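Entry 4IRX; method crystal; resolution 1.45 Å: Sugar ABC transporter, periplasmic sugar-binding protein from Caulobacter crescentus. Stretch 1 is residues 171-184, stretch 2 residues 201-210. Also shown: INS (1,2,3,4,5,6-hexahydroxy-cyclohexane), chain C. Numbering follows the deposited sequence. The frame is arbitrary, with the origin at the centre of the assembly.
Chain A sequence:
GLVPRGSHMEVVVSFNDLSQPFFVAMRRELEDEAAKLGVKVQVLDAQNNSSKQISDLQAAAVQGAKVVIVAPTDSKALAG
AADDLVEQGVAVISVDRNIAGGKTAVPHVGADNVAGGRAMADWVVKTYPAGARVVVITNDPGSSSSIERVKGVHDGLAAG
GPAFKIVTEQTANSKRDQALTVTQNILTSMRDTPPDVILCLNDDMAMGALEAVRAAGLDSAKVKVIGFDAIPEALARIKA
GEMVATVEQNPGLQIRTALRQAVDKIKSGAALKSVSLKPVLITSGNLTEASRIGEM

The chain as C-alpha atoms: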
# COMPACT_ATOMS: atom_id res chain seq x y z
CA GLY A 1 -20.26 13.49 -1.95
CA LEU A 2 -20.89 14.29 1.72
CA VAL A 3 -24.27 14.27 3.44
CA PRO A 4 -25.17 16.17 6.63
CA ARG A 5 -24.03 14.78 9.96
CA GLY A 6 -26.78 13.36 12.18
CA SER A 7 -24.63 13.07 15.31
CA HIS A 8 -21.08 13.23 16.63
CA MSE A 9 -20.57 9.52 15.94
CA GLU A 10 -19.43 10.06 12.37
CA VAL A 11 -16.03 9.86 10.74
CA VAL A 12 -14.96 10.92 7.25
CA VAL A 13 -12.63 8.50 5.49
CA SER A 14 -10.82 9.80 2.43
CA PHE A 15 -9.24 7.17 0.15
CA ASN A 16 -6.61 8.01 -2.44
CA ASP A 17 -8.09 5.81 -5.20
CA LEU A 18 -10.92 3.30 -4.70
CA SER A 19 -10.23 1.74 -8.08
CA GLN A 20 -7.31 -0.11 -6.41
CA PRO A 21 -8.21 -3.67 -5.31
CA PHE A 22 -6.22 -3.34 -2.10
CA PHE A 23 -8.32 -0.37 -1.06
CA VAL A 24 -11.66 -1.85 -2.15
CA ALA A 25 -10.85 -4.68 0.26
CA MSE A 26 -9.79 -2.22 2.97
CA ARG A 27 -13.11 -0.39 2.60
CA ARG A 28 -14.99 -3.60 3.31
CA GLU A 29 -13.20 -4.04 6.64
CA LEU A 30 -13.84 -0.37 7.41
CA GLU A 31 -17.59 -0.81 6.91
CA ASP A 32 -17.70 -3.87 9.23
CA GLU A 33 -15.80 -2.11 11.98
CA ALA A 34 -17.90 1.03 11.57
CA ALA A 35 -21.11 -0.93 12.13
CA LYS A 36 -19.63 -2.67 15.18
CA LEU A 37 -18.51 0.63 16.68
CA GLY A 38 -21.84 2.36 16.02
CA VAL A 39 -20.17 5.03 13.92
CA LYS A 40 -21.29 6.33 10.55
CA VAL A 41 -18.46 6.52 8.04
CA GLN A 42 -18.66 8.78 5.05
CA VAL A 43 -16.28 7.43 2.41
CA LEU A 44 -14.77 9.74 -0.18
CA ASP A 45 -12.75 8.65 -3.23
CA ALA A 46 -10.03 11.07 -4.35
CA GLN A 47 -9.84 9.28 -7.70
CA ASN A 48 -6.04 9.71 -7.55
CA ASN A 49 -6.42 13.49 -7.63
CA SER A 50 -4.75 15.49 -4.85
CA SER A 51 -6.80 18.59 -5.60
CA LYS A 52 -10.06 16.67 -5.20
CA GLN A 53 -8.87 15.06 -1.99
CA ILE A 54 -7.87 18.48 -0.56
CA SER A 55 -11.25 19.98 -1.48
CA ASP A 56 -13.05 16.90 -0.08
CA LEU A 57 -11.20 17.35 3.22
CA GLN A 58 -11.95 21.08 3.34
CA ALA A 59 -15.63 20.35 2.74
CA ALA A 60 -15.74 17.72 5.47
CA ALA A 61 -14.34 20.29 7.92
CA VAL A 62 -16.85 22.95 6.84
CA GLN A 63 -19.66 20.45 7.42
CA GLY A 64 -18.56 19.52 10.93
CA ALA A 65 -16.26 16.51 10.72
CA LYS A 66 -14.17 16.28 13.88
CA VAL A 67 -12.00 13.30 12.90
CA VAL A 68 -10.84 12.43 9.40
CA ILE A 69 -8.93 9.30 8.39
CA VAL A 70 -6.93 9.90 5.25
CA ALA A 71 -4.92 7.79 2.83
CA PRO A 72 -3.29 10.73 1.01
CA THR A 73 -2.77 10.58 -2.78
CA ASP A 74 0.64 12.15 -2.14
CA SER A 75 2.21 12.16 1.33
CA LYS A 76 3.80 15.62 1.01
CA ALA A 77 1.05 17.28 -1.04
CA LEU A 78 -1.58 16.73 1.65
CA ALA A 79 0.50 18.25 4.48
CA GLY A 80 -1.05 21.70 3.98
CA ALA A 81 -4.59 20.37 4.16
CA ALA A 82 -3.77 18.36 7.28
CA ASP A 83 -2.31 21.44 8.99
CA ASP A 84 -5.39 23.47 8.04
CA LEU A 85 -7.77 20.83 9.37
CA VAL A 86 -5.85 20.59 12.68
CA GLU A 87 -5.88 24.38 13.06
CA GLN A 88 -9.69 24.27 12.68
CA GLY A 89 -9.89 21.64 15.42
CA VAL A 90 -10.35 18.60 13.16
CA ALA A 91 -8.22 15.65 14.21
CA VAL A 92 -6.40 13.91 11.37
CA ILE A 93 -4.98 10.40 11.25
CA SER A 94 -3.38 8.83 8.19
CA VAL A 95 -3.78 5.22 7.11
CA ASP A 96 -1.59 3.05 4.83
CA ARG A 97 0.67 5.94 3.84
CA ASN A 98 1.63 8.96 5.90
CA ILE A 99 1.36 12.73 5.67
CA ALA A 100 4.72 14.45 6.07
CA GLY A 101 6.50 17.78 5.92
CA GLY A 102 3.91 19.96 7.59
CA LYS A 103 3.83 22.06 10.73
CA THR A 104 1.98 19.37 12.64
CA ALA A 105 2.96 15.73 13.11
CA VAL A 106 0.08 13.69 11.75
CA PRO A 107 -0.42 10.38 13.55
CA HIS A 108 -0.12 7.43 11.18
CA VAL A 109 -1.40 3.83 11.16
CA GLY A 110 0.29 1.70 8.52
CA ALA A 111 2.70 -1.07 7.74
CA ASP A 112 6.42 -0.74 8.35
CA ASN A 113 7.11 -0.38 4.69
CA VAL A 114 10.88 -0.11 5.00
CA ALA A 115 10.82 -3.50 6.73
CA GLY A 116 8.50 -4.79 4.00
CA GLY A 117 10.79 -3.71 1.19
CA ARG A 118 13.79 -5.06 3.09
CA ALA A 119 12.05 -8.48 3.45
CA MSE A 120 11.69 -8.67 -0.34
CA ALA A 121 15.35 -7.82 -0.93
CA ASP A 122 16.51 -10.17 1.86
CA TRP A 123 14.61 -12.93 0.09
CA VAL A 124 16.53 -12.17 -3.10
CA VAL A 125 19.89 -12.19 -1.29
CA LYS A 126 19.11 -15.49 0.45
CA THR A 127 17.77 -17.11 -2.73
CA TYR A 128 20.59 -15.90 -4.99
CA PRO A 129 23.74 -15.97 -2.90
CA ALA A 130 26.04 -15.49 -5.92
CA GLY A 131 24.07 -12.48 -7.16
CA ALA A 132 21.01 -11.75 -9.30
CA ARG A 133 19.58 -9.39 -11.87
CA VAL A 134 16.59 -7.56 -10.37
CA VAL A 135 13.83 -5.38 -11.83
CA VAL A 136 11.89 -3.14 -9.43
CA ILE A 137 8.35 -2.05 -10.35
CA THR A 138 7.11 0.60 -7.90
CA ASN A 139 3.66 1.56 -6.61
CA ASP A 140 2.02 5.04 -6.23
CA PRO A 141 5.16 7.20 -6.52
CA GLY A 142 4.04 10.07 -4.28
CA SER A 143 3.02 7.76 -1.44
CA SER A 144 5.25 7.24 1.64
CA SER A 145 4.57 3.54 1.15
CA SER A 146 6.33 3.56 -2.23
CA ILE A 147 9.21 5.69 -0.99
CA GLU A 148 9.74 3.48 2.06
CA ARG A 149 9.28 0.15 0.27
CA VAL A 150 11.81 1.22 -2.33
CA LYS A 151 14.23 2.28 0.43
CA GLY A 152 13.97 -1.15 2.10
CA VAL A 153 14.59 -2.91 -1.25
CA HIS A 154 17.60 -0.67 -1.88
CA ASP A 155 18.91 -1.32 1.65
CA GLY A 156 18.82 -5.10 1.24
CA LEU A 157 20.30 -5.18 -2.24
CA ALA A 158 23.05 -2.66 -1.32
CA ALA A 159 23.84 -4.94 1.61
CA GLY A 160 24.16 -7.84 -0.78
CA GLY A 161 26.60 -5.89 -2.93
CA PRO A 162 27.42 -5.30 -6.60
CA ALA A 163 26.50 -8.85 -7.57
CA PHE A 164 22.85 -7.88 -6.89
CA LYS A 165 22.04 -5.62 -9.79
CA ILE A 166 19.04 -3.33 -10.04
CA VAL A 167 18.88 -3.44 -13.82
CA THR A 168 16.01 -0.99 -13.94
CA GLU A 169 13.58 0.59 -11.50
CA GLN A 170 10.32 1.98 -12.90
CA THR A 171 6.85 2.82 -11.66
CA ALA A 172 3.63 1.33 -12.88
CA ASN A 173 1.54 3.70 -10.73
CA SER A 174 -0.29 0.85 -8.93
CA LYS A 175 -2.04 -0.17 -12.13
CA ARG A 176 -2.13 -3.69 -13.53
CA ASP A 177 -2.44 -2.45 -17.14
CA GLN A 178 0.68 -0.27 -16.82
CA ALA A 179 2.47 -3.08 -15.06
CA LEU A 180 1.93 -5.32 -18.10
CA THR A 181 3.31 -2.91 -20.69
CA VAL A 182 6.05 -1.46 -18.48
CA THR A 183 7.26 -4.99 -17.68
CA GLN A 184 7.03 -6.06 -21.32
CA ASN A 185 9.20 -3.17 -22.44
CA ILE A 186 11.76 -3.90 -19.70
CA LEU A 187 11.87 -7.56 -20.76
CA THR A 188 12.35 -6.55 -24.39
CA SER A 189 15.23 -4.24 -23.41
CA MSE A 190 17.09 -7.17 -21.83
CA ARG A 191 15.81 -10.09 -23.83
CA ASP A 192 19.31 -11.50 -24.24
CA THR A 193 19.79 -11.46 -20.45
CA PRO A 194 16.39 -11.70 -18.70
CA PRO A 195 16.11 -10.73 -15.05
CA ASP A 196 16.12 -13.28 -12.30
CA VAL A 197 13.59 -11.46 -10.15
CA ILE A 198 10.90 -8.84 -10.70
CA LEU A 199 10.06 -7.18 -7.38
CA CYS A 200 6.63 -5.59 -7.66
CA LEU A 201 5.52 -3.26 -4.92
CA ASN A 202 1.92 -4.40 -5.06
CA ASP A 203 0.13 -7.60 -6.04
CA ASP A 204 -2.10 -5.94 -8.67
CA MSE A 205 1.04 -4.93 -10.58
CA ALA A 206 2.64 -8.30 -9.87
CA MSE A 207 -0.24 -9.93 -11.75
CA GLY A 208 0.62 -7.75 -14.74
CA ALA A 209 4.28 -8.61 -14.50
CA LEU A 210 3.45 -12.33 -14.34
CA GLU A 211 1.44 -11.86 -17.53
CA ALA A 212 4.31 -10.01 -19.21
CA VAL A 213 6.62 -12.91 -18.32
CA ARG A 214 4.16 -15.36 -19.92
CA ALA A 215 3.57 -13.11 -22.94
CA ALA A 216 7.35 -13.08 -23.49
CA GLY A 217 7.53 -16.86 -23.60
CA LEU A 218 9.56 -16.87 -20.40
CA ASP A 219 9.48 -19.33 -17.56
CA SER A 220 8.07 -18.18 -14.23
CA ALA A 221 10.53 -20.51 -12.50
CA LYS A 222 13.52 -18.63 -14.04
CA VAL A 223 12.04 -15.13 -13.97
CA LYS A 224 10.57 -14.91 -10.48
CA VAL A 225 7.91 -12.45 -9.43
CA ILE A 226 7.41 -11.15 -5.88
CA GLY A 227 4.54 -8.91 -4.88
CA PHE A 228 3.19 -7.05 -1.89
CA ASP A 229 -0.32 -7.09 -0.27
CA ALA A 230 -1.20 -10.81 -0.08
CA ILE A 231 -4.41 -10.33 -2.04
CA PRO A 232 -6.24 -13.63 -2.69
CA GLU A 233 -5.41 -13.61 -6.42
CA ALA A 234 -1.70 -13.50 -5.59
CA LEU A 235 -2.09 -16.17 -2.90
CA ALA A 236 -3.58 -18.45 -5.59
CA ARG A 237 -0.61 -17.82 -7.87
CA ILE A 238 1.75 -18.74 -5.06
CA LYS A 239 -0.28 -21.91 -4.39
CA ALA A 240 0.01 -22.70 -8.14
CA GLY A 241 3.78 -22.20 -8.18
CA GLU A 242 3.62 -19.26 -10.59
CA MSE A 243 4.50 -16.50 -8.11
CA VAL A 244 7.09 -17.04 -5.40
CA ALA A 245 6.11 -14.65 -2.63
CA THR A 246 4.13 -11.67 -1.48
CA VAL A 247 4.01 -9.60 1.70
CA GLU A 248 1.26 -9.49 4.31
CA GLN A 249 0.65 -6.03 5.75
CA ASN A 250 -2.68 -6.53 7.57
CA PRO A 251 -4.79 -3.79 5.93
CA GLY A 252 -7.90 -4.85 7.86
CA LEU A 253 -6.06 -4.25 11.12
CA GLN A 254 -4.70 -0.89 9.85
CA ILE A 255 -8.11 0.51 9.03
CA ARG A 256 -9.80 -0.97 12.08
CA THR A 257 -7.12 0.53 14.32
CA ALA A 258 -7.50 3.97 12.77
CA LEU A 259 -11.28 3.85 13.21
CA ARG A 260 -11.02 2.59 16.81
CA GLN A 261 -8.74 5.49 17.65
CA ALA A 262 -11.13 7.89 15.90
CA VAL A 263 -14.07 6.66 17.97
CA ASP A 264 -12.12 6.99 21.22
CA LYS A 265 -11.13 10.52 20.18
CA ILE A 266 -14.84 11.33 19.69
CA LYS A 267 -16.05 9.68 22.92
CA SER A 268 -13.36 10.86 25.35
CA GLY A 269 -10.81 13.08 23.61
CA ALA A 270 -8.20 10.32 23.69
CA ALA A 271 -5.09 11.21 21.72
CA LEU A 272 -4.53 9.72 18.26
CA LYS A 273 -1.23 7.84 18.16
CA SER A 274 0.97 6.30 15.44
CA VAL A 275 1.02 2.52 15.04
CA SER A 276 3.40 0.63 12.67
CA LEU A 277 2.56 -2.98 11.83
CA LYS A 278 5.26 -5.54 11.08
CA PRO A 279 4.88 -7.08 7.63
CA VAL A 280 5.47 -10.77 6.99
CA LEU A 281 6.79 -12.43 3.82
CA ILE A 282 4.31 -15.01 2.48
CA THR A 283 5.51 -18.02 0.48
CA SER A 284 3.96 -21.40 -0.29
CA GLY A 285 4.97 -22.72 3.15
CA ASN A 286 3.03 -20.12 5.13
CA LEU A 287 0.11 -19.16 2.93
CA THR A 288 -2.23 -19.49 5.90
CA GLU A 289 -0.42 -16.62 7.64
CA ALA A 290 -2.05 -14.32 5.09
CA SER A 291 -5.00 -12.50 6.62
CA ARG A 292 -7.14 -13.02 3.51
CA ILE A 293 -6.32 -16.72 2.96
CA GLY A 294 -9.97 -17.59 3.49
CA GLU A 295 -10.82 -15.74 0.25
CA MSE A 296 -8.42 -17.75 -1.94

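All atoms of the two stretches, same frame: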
# COMPACT_ATOMS: atom_id res chain seq x y z
N THR A 171 8.18 2.91 -12.26
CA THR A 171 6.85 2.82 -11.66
C THR A 171 5.83 2.29 -12.65
O THR A 171 5.94 2.49 -13.86
CB THR A 171 6.38 4.15 -11.05
OG1 THR A 171 5.24 3.89 -10.22
CG2 THR A 171 6.00 5.16 -12.14
N ALA A 172 4.83 1.59 -12.12
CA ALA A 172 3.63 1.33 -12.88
C ALA A 172 2.39 1.91 -12.20
O ALA A 172 1.27 1.50 -12.50
CB ALA A 172 3.47 -0.15 -13.19
N ASN A 173 2.60 2.85 -11.27
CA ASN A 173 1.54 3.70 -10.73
C ASN A 173 0.38 2.91 -10.09
O ASN A 173 -0.77 3.33 -10.10
CB ASN A 173 1.04 4.66 -11.83
CG ASN A 173 2.11 5.62 -12.26
OD1 ASN A 173 2.61 6.40 -11.46
ND2 ASN A 173 2.52 5.54 -13.53
N SER A 174 0.71 1.73 -9.56
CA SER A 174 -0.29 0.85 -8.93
C SER A 174 -1.42 0.48 -9.89
O SER A 174 -2.61 0.44 -9.52
CB SER A 174 -0.85 1.51 -7.65
OG SER A 174 0.16 1.63 -6.65
N LYS A 175 -1.06 0.24 -11.14
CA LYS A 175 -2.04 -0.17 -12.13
C LYS A 175 -1.59 -1.43 -12.86
O LYS A 175 -0.47 -1.50 -13.36
CB LYS A 175 -2.30 0.95 -13.13
CG LYS A 175 -2.87 2.23 -12.51
CD LYS A 175 -4.34 2.06 -12.13
CE LYS A 175 -4.72 2.92 -10.92
NZ LYS A 175 -6.15 2.72 -10.54
N ARG A 176 -2.46 -2.43 -12.90
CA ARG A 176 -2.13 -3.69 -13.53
C ARG A 176 -1.85 -3.53 -15.03
O ARG A 176 -0.92 -4.18 -15.56
CB ARG A 176 -3.24 -4.72 -13.31
CG ARG A 176 -2.84 -6.10 -13.79
CD ARG A 176 -3.87 -7.15 -13.48
NE ARG A 176 -4.12 -7.23 -12.05
CZ ARG A 176 -4.78 -8.23 -11.47
NH1 ARG A 176 -5.23 -9.25 -12.20
NH2 ARG A 176 -4.98 -8.21 -10.14
N ASP A 177 -2.62 -2.66 -15.70
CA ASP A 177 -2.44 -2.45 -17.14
C ASP A 177 -1.08 -1.82 -17.46
O ASP A 177 -0.41 -2.23 -18.42
CB ASP A 177 -3.62 -1.64 -17.76
CG ASP A 177 -3.76 -0.25 -17.19
OD1 ASP A 177 -3.75 -0.11 -15.95
OD2 ASP A 177 -3.88 0.73 -17.96
N GLN A 178 -0.65 -0.85 -16.66
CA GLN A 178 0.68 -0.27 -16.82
C GLN A 178 1.76 -1.28 -16.47
O GLN A 178 2.80 -1.36 -17.12
CB GLN A 178 0.87 1.02 -16.03
CG GLN A 178 -0.05 2.14 -16.50
CD GLN A 178 0.14 3.42 -15.70
OE1 GLN A 178 1.26 3.81 -15.41
NE2 GLN A 178 -0.95 4.06 -15.34
N ALA A 179 1.53 -2.05 -15.42
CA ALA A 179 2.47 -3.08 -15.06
C ALA A 179 2.75 -4.04 -16.22
O ALA A 179 3.91 -4.43 -16.45
CB ALA A 179 2.00 -3.84 -13.83
N LEU A 180 1.72 -4.40 -16.98
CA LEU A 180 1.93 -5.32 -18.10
C LEU A 180 2.87 -4.70 -19.15
O LEU A 180 3.90 -5.27 -19.52
CB LEU A 180 0.59 -5.73 -18.73
CG LEU A 180 0.67 -6.56 -20.02
CD1 LEU A 180 1.40 -7.82 -19.77
CD2 LEU A 180 -0.75 -6.88 -20.52
N THR A 181 2.54 -3.50 -19.60
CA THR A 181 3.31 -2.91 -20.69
C THR A 181 4.68 -2.44 -20.22
O THR A 181 5.68 -2.60 -20.94
CB THR A 181 2.55 -1.77 -21.35
OG1 THR A 181 2.17 -0.82 -20.37
CG2 THR A 181 1.26 -2.30 -22.01
N VAL A 182 4.75 -1.88 -19.01
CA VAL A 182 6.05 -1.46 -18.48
C VAL A 182 6.98 -2.67 -18.35
O VAL A 182 8.14 -2.62 -18.75
CB VAL A 182 5.88 -0.76 -17.10
CG1 VAL A 182 7.23 -0.64 -16.38
CG2 VAL A 182 5.24 0.60 -17.29
N THR A 183 6.47 -3.78 -17.82
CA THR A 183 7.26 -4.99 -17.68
C THR A 183 7.65 -5.59 -19.04
O THR A 183 8.80 -5.98 -19.24
CB THR A 183 6.56 -6.04 -16.78
OG1 THR A 183 6.29 -5.44 -15.50
CG2 THR A 183 7.45 -7.26 -16.55
N GLN A 184 6.71 -5.57 -19.98
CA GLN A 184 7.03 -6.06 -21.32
C GLN A 184 8.19 -5.31 -21.94
O GLN A 184 9.12 -5.92 -22.49
CB GLN A 184 5.81 -5.96 -22.24
CG GLN A 184 4.77 -7.04 -21.95
CD GLN A 184 3.63 -7.00 -22.93
OE1 GLN A 184 2.98 -5.96 -23.10
NE2 GLN A 184 3.37 -8.14 -23.59
N LEU A 201 5.88 -3.82 -6.21
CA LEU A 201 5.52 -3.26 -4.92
C LEU A 201 4.01 -3.24 -4.63
O LEU A 201 3.55 -2.66 -3.64
CB LEU A 201 6.19 -1.89 -4.72
CG LEU A 201 7.65 -1.95 -4.22
CD1 LEU A 201 8.57 -2.89 -4.98
CD2 LEU A 201 8.21 -0.56 -4.21
N ASN A 202 3.22 -3.91 -5.48
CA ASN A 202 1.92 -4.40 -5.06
C ASN A 202 1.52 -5.62 -5.88
O ASN A 202 2.13 -5.90 -6.92
CB ASN A 202 0.81 -3.31 -4.98
CG ASN A 202 0.18 -2.97 -6.31
OD1 ASN A 202 0.53 -3.51 -7.35
ND2 ASN A 202 -0.78 -2.06 -6.28
N ASP A 203 0.52 -6.34 -5.41
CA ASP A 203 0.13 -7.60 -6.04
C ASP A 203 -0.62 -7.38 -7.35
O ASP A 203 -0.50 -8.17 -8.26
CB ASP A 203 -0.77 -8.43 -5.13
CG ASP A 203 -0.01 -9.15 -4.03
OD1 ASP A 203 1.23 -9.37 -4.17
OD2 ASP A 203 -0.68 -9.50 -3.04
N ASP A 204 -1.38 -6.29 -7.43
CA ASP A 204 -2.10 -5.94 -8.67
C ASP A 204 -1.11 -5.79 -9.83
O ASP A 204 -1.31 -6.34 -10.92
CB ASP A 204 -2.90 -4.63 -8.42
CG ASP A 204 -4.06 -4.42 -9.40
OD1 ASP A 204 -4.59 -5.39 -9.99
OD2 ASP A 204 -4.46 -3.24 -9.57
N MSE A 205 -0.02 -5.06 -9.59
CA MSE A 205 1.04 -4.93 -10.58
C MSE A 205 1.76 -6.23 -10.80
O MSE A 205 2.15 -6.53 -11.93
CB MSE A 205 2.04 -3.84 -10.17
CG MSE A 205 1.46 -2.42 -10.15
SE MSE A 205 2.80 -1.08 -9.76
CE MSE A 205 3.38 -1.73 -8.02
N ALA A 206 2.01 -7.00 -9.74
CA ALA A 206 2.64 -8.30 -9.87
C ALA A 206 1.89 -9.22 -10.81
O ALA A 206 2.52 -9.96 -11.56
CB ALA A 206 2.80 -8.99 -8.47
N MSE A 207 0.56 -9.14 -10.81
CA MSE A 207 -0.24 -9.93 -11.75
C MSE A 207 0.08 -9.52 -13.18
O MSE A 207 0.26 -10.39 -14.05
CB MSE A 207 -1.72 -9.78 -11.43
CG MSE A 207 -2.08 -10.29 -10.04
SE MSE A 207 -1.76 -12.15 -9.71
CE MSE A 207 -2.69 -12.87 -11.24
N GLY A 208 0.17 -8.22 -13.43
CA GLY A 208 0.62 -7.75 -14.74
C GLY A 208 2.01 -8.19 -15.14
O GLY A 208 2.26 -8.57 -16.30
N ALA A 209 2.94 -8.17 -14.19
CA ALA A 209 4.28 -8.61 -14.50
C ALA A 209 4.33 -10.10 -14.78
O ALA A 209 5.06 -10.53 -15.69
CB ALA A 209 5.27 -8.23 -13.38
N LEU A 210 3.55 -10.89 -14.03
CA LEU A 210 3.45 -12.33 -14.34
C LEU A 210 2.97 -12.54 -15.78
O LEU A 210 3.48 -13.42 -16.50
CB LEU A 210 2.52 -13.07 -13.37
CG LEU A 210 2.96 -13.47 -11.95
CD1 LEU A 210 1.76 -14.03 -11.22
CD2 LEU A 210 4.06 -14.52 -12.00
C1 INS C . -0.76 -0.01 -0.44
C2 INS C . -0.95 -1.23 -1.28
C3 INS C . -1.59 -0.83 -2.58
C4 INS C . -0.71 0.12 -3.32
C5 INS C . -0.54 1.37 -2.53
C6 INS C . 0.02 1.07 -1.16
O1 INS C . -0.13 -0.34 0.77
O2 INS C . 0.29 -1.86 -1.48
O3 INS C . -1.87 -1.97 -3.37
O4 INS C . -1.22 0.40 -4.58
O5 INS C . 0.28 2.25 -3.24
O6 INS C . 0.22 2.24 -0.41
O HOH W 1 -3.48 -1.48 -7.73
O HOH W 2 -5.18 -1.97 -11.57

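Where two helices of one chain start side by side, a charged pair near their first turns often joins them, while small residues farther along let the backbones approach. The sugar-binding protein from Caulobacter crescentus offers a compact example. Its strongest cross-contact is the salt bridge between Arg-176, in the first turn of one helix, and Asp-204, in the first turn of the other. Arg-176 NE donates to Asp-204 OD1 at 2.8 Å, and Arg-176 NH2 donates to the same oxygen, Asp-204 OD1, at 2.9 Å. One carboxylate oxygen therefore receives two N-H groups from the edge of the guanidinium, with N-H...acceptor angles of 134° and 131°, as expected when a single acceptor sits between two donors. The CA-to-CB bond of Asp-204 points sideways, but chi1 in the t well brings the carboxylate nearer to its partner.

The other oxygen, Asp-204 OD2, is engaged through water. One water donates to Asp-204 OD2 at 2.7 Å and to Ser-174 O at 2.8 Å, and accepts a weak bond from Asn-202 ND2 at 3.1 Å from the water oxygen. A second water donates to Asp-204 OD2 at 2.5 Å and accepts from Arg-176 N, its oxygen lying 3.1 Å from that nitrogen. Aspartate thus reaches the start of the other helix both directly and through solvent, and the loop before it through solvent.

The same region meets the ligand, a hexahydroxy-cyclohexane. Asn-202 OD1 caps its helix by accepting from Met-205 N at 2.8 Å, whereas Asn-202 ND2 serves the ligand and, weakly, the first water, donating to INS O3 at 3.1 Å and to INS O4 at 3.0 Å. Ser-174 OG lies 2.8 Å from INS O4, so both stretches converge on one ligand hydroxyl. Ser-174 OG and Asn-202 ND2 are themselves 3.8 Å apart, so each lies closer to INS O4 than to the other.

Beyond the polar cluster, packing takes over. Met-207 CB lies over one face of the Arg-176 guanidinium, 3.4 Å from Arg-176 CZ, so the guanidinium meets a carboxylate at its edge and an aliphatic carbon over one face. Met-205, a selenomethionine, extends its side chain against the loop leading into the first helix: Met-205 SE is 3.6 Å from Ala-172 CB and 3.5 Å from Ser-174 N. Its CB packs against Ala-179 of the first helix, with Met-205 CB and Ala-179 CB 3.7 Å apart.

The closest CA pair of the register is at Gly-208, whose CA is 4.3 Å from the CA of Leu-180. An ideal CB on Gly-208 would point toward the first helix and fall 2.6 Å from Arg-176 O and 2.9 Å from Ala-179 CB, both clashes. Its absence is compatible with helix axes approaching to 7.2 Å at an angle of 42°. Farther along, Thr-183 OG1 donates to Ala-179 O at 2.8 Å within its own helix, while Thr-183 OG1 also packs 3.6 Å from Ala-209 CB.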